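Local coordinates for protein homospermidine synthase (Legionella pneumophila subsp. pneumophila str. Philadelphia 1, PDB 2PH5) that binds NAD and is thought to act as a homospermidine synthase, making the polyamine homospermidine, at residues V396-I401 / D428-Y433. Residues are numbered along the deposited sequence; the frame is centred on the assembly and turned at random.
With NAD (nicotinamide-adenine-dinucleotide), chain C.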
ATOM      1  N   VAL A 396      20.895   6.976 -11.688  1.00 21.10           N
ATOM      2  CA  VAL A 396      21.891   5.949 -11.416  1.00 19.28           C
ATOM      3  C   VAL A 396      23.029   5.967 -12.422  1.00 18.80           C
ATOM      4  O   VAL A 396      24.199   5.876 -12.044  1.00 19.88           O
ATOM      5  CB  VAL A 396      21.269   4.546 -11.421  1.00 21.41           C
ATOM      6  CG1 VAL A 396      22.261   3.541 -10.871  1.00 20.54           C
ATOM      7  CG2 VAL A 396      19.981   4.551 -10.617  1.00 22.31           C
ATOM      8  N   VAL A 397      22.693   6.086 -13.702  1.00 17.23           N
ATOM      9  CA  VAL A 397      23.715   6.091 -14.735  1.00 16.29           C
ATOM     10  C   VAL A 397      24.455   7.426 -14.789  1.00 19.32           C
ATOM     11  O   VAL A 397      25.611   7.489 -15.223  1.00 17.68           O
ATOM     12  CB  VAL A 397      23.110   5.721 -16.131  1.00 16.96           C
ATOM     13  CG1 VAL A 397      22.516   4.321 -16.068  1.00 15.09           C
ATOM     14  CG2 VAL A 397      22.051   6.726 -16.557  1.00 15.09           C
ATOM     15  N   ALA A 398      23.805   8.494 -14.336  1.00 21.72           N
ATOM     16  CA  ALA A 398      24.463   9.796 -14.316  1.00 23.47           C
ATOM     17  C   ALA A 398      25.679   9.666 -13.391  1.00 24.85           C
ATOM     18  O   ALA A 398      26.785  10.098 -13.727  1.00 25.53           O
ATOM     19  CB  ALA A 398      23.503  10.871 -13.799  1.00 21.81           C
ATOM     20  N   SER A 399      25.468   9.027 -12.243  1.00 25.64           N
ATOM     21  CA  SER A 399      26.526   8.810 -11.261  1.00 27.80           C
ATOM     22  C   SER A 399      27.636   7.910 -11.805  1.00 27.44           C
ATOM     23  O   SER A 399      28.827   8.172 -11.608  1.00 27.72           O
ATOM     24  CB  SER A 399      25.937   8.179  -9.998  1.00 28.69           C
ATOM     25  OG  SER A 399      24.788   8.898  -9.583  1.00 33.93           O
HETATM   26  N   MSE A 400      27.239   6.845 -12.489  1.00 26.16           N
HETATM   27  CA  MSE A 400      28.202   5.916 -13.056  1.00 26.47           C
HETATM   28  C   MSE A 400      29.075   6.536 -14.136  1.00 24.05           C
HETATM   29  O   MSE A 400      30.298   6.394 -14.103  1.00 20.64           O
HETATM   30  CB  MSE A 400      27.483   4.701 -13.622  1.00 32.07           C
HETATM   31  CG  MSE A 400      26.714   3.946 -12.574  1.00 42.05           C
HETATM   32 SE   MSE A 400      26.737   2.075 -12.949  1.00 61.51          SE
HETATM   33  CE  MSE A 400      28.425   1.646 -12.094  1.00 52.32           C
ATOM     34  N   ILE A 401      28.451   7.219 -15.092  1.00 22.21           N
ATOM     35  CA  ILE A 401      29.209   7.840 -16.164  1.00 21.37           C
ATOM     36  C   ILE A 401      30.182   8.843 -15.535  1.00 21.12           C
ATOM     37  O   ILE A 401      31.271   9.043 -16.055  1.00 20.46           O
ATOM     38  CB  ILE A 401      28.280   8.568 -17.206  1.00 21.47           C
ATOM     39  CG1 ILE A 401      29.036   8.828 -18.519  1.00 21.54           C
ATOM     40  CG2 ILE A 401      27.832   9.931 -16.666  1.00 20.70           C
ATOM     41  CD1 ILE A 401      29.473   7.574 -19.269  1.00 20.00           C
ATOM     42  N   ASP A 428      29.551  17.879 -10.375  1.00 27.62           N
ATOM     43  CA  ASP A 428      29.618  18.804 -11.504  1.00 28.06           C
ATOM     44  C   ASP A 428      29.428  18.110 -12.848  1.00 28.25           C
ATOM     45  O   ASP A 428      29.043  18.742 -13.833  1.00 27.83           O
ATOM     46  CB  ASP A 428      30.953  19.559 -11.516  1.00 30.65           C
ATOM     47  CG  ASP A 428      31.023  20.653 -10.456  1.00 32.61           C
ATOM     48  OD1 ASP A 428      29.989  21.312 -10.200  1.00 33.79           O
ATOM     49  OD2 ASP A 428      32.114  20.869  -9.894  1.00 34.59           O
ATOM     50  N   ILE A 429      29.704  16.812 -12.893  1.00 26.49           N
ATOM     51  CA  ILE A 429      29.547  16.070 -14.135  1.00 25.48           C
ATOM     52  C   ILE A 429      28.144  15.507 -14.258  1.00 25.18           C
ATOM     53  O   ILE A 429      27.558  15.490 -15.344  1.00 26.22           O
ATOM     54  CB  ILE A 429      30.558  14.907 -14.227  1.00 24.98           C
ATOM     55  CG1 ILE A 429      31.987  15.462 -14.154  1.00 26.62           C
ATOM     56  CG2 ILE A 429      30.329  14.113 -15.508  1.00 20.43           C
ATOM     57  CD1 ILE A 429      33.082  14.413 -14.267  1.00 24.41           C
ATOM     58  N   ALA A 430      27.601  15.067 -13.130  1.00 24.94           N
ATOM     59  CA  ALA A 430      26.272  14.459 -13.074  1.00 25.17           C
ATOM     60  C   ALA A 430      25.119  15.454 -13.041  1.00 25.23           C
ATOM     61  O   ALA A 430      24.032  15.163 -13.528  1.00 24.66           O
ATOM     62  CB  ALA A 430      26.195  13.552 -11.861  1.00 20.55           C
ATOM     63  N   LYS A 431      25.372  16.616 -12.449  1.00 27.68           N
ATOM     64  CA  LYS A 431      24.377  17.678 -12.294  1.00 30.00           C
ATOM     65  C   LYS A 431      23.474  17.909 -13.504  1.00 30.30           C
ATOM     66  O   LYS A 431      22.279  18.127 -13.357  1.00 30.91           O
ATOM     67  CB  LYS A 431      25.088  18.982 -11.920  1.00 31.30           C
ATOM     68  CG  LYS A 431      24.363  19.823 -10.886  1.00 32.94           C
ATOM     69  CD  LYS A 431      25.358  20.592 -10.009  1.00 33.78           C
ATOM     70  CE  LYS A 431      24.658  21.315  -8.848  1.00 34.73           C
ATOM     71  NZ  LYS A 431      25.592  21.962  -7.877  1.00 30.96           N
ATOM     72  N   PRO A 432      24.042  17.881 -14.719  1.00 32.55           N
ATOM     73  CA  PRO A 432      23.235  18.093 -15.929  1.00 32.23           C
ATOM     74  C   PRO A 432      22.274  16.947 -16.200  1.00 32.54           C
ATOM     75  O   PRO A 432      21.461  17.011 -17.118  1.00 34.01           O
ATOM     76  CB  PRO A 432      24.288  18.208 -17.030  1.00 31.65           C
ATOM     77  CG  PRO A 432      25.453  18.805 -16.312  1.00 32.99           C
ATOM     78  CD  PRO A 432      25.478  17.992 -15.032  1.00 32.62           C
ATOM     79  N   TYR A 433      22.371  15.902 -15.388  1.00 32.86           N
ATOM     80  CA  TYR A 433      21.538  14.718 -15.549  1.00 32.34           C
ATOM     81  C   TYR A 433      20.567  14.520 -14.392  1.00 31.25           C
ATOM     82  O   TYR A 433      19.745  13.606 -14.422  1.00 32.80           O
ATOM     83  CB  TYR A 433      22.434  13.481 -15.642  1.00 35.11           C
ATOM     84  CG  TYR A 433      23.236  13.362 -16.918  1.00 37.05           C
ATOM     85  CD1 TYR A 433      22.630  12.951 -18.101  1.00 38.32           C
ATOM     86  CD2 TYR A 433      24.604  13.633 -16.935  1.00 38.60           C
ATOM     87  CE1 TYR A 433      23.362  12.804 -19.272  1.00 40.96           C
ATOM     88  CE2 TYR A 433      25.353  13.492 -18.105  1.00 41.37           C
ATOM     89  CZ  TYR A 433      24.721  13.075 -19.273  1.00 42.15           C
ATOM     90  OH  TYR A 433      25.437  12.921 -20.441  1.00 42.54           O
TER
HETATM   91  PA  NAD C 501      19.200  -6.668 -13.990  1.00 27.86           P
HETATM   92  O1A NAD C 501      18.825  -7.950 -13.297  1.00 26.13           O
HETATM   93  O2A NAD C 501      18.126  -5.911 -14.690  1.00 27.37           O
HETATM   94  O5B NAD C 501      20.397  -6.922 -15.053  1.00 25.38           O
HETATM   95  C5B NAD C 501      21.545  -7.680 -14.682  1.00 27.00           C
HETATM   96  C4B NAD C 501      22.159  -8.283 -15.960  1.00 29.21           C
HETATM   97  O4B NAD C 501      23.261  -9.055 -15.534  1.00 29.00           O
HETATM   98  C3B NAD C 501      21.226  -9.215 -16.739  1.00 28.14           C
HETATM   99  O3B NAD C 501      21.124  -8.790 -18.100  1.00 29.26           O
HETATM  100  C2B NAD C 501      21.866 -10.569 -16.615  1.00 28.91           C
HETATM  101  O2B NAD C 501      21.678 -11.427 -17.717  1.00 28.66           O
HETATM  102  C1B NAD C 501      23.326 -10.239 -16.302  1.00 28.62           C
HETATM  103  N9A NAD C 501      24.046 -11.235 -15.499  1.00 29.31           N
HETATM  104  C8A NAD C 501      23.445 -12.058 -14.531  1.00 29.97           C
HETATM  105  N7A NAD C 501      23.996 -13.288 -14.514  1.00 29.74           N
HETATM  106  C5A NAD C 501      24.948 -13.290 -15.475  1.00 30.34           C
HETATM  107  C6A NAD C 501      25.833 -14.281 -15.897  1.00 29.38           C
HETATM  108  N6A NAD C 501      25.896 -15.499 -15.357  1.00 26.74           N
HETATM  109  N1A NAD C 501      26.696 -13.955 -16.934  1.00 29.57           N
HETATM  110  C2A NAD C 501      26.694 -12.714 -17.537  1.00 28.17           C
HETATM  111  N3A NAD C 501      25.836 -11.718 -17.133  1.00 29.92           N
HETATM  112  C4A NAD C 501      24.989 -12.038 -16.112  1.00 29.62           C
HETATM  113  O3  NAD C 501      19.787  -5.745 -12.847  1.00 28.99           O
HETATM  114  PN  NAD C 501      20.456  -4.287 -12.849  1.00 29.46           P
HETATM  115  O1N NAD C 501      19.796  -3.505 -11.776  1.00 29.57           O
HETATM  116  O2N NAD C 501      20.426  -3.763 -14.260  1.00 25.34           O
HETATM  117  O5D NAD C 501      21.878  -4.829 -12.408  1.00 32.91           O
HETATM  118  C5D NAD C 501      23.024  -4.051 -12.167  1.00 34.33           C
HETATM  119  C4D NAD C 501      23.080  -3.892 -10.662  1.00 35.46           C
HETATM  120  O4D NAD C 501      23.169  -2.527 -10.351  1.00 35.99           O
HETATM  121  C3D NAD C 501      23.002  -4.659  -9.358  1.00 35.59           C
HETATM  122  O3D NAD C 501      24.262  -5.197  -8.990  1.00 35.53           O
HETATM  123  C2D NAD C 501      22.506  -3.591  -8.400  1.00 35.56           C
HETATM  124  O2D NAD C 501      22.802  -3.857  -7.059  1.00 37.50           O
HETATM  125  C1D NAD C 501      23.136  -2.318  -8.951  1.00 34.30           C
HETATM  126  N1N NAD C 501      22.361  -1.065  -8.790  1.00 33.51           N
HETATM  127  C2N NAD C 501      22.898  -0.002  -8.099  1.00 32.92           C
HETATM  128  C3N NAD C 501      22.127   1.176  -7.996  1.00 32.90           C
HETATM  129  C7N NAD C 501      22.632   2.381  -7.280  1.00 31.18           C
HETATM  130  O7N NAD C 501      21.815   3.482  -7.250  1.00 32.78           O
HETATM  131  N7N NAD C 501      23.819   2.432  -6.713  1.00 30.93           N
HETATM  132  C4N NAD C 501      20.827   1.266  -8.588  1.00 33.89           C
HETATM  133  C5N NAD C 501      20.315   0.151  -9.284  1.00 33.84           C
HETATM  134  C6N NAD C 501      21.063  -1.006  -9.392  1.00 32.74           C
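Ala398 and Tyr433 meet through their beta carbons: the methyl CB of Ala398 lies 3.4 Å from CB of Tyr433 and 4.0 Å from its CG. The methyl therefore bears on the root of the tyrosine side chain, and its approach to the ring is oblique. Tyr433 has CG anti to its own carbonyl carbon (chi1 -70°), beside the backbone N, and its side chain also packs on Leu31 of helix 23-35 and Leu394 of helix 391-408; its hydroxyl makes a weak hydrogen bond to Glu34.

Ala430 completes the apolar patch. Its CB stands 4.3 Å from CB of Ala398 and 4.0 Å from the carbonyl O of Ala398, an oxygen that accepts a hydrogen bond from the hydroxyl of Ser402. Because both side chains end at CB, and both CB atoms point across, the backbones can come close, CA of Ala398 to CA of Ala430 being 5.2 Å. No hydrogen bond crosses between the segments, and the three touching residues are all buried; the contact is apolar, and it is small, burying 195 Å² over both sides.

Segment 428-433 presents Ala430 and Tyr433 together because the chain tightens into a 3-10 turn at 431-433, with Tyr433 N bonded to Ala430 O at 2.6 Å.

Another face of helix 391-408 serves the cofactor. Val396 has CG1 anti to its backbone N (chi1 -169°), and that methyl lies 3.5 Å from C4N of the NAD nicotinamide ring. The arrangement is thus close packing in which Ala398 sets its methyl against both Ala430 and the root of Tyr433, joining helix 423-430 and the 3-10 turn that follows to a helix that also lines the NAD pocket, beside the Rossmann-type dinucleotide-binding fold of this saccharopine dehydrogenase-like protein.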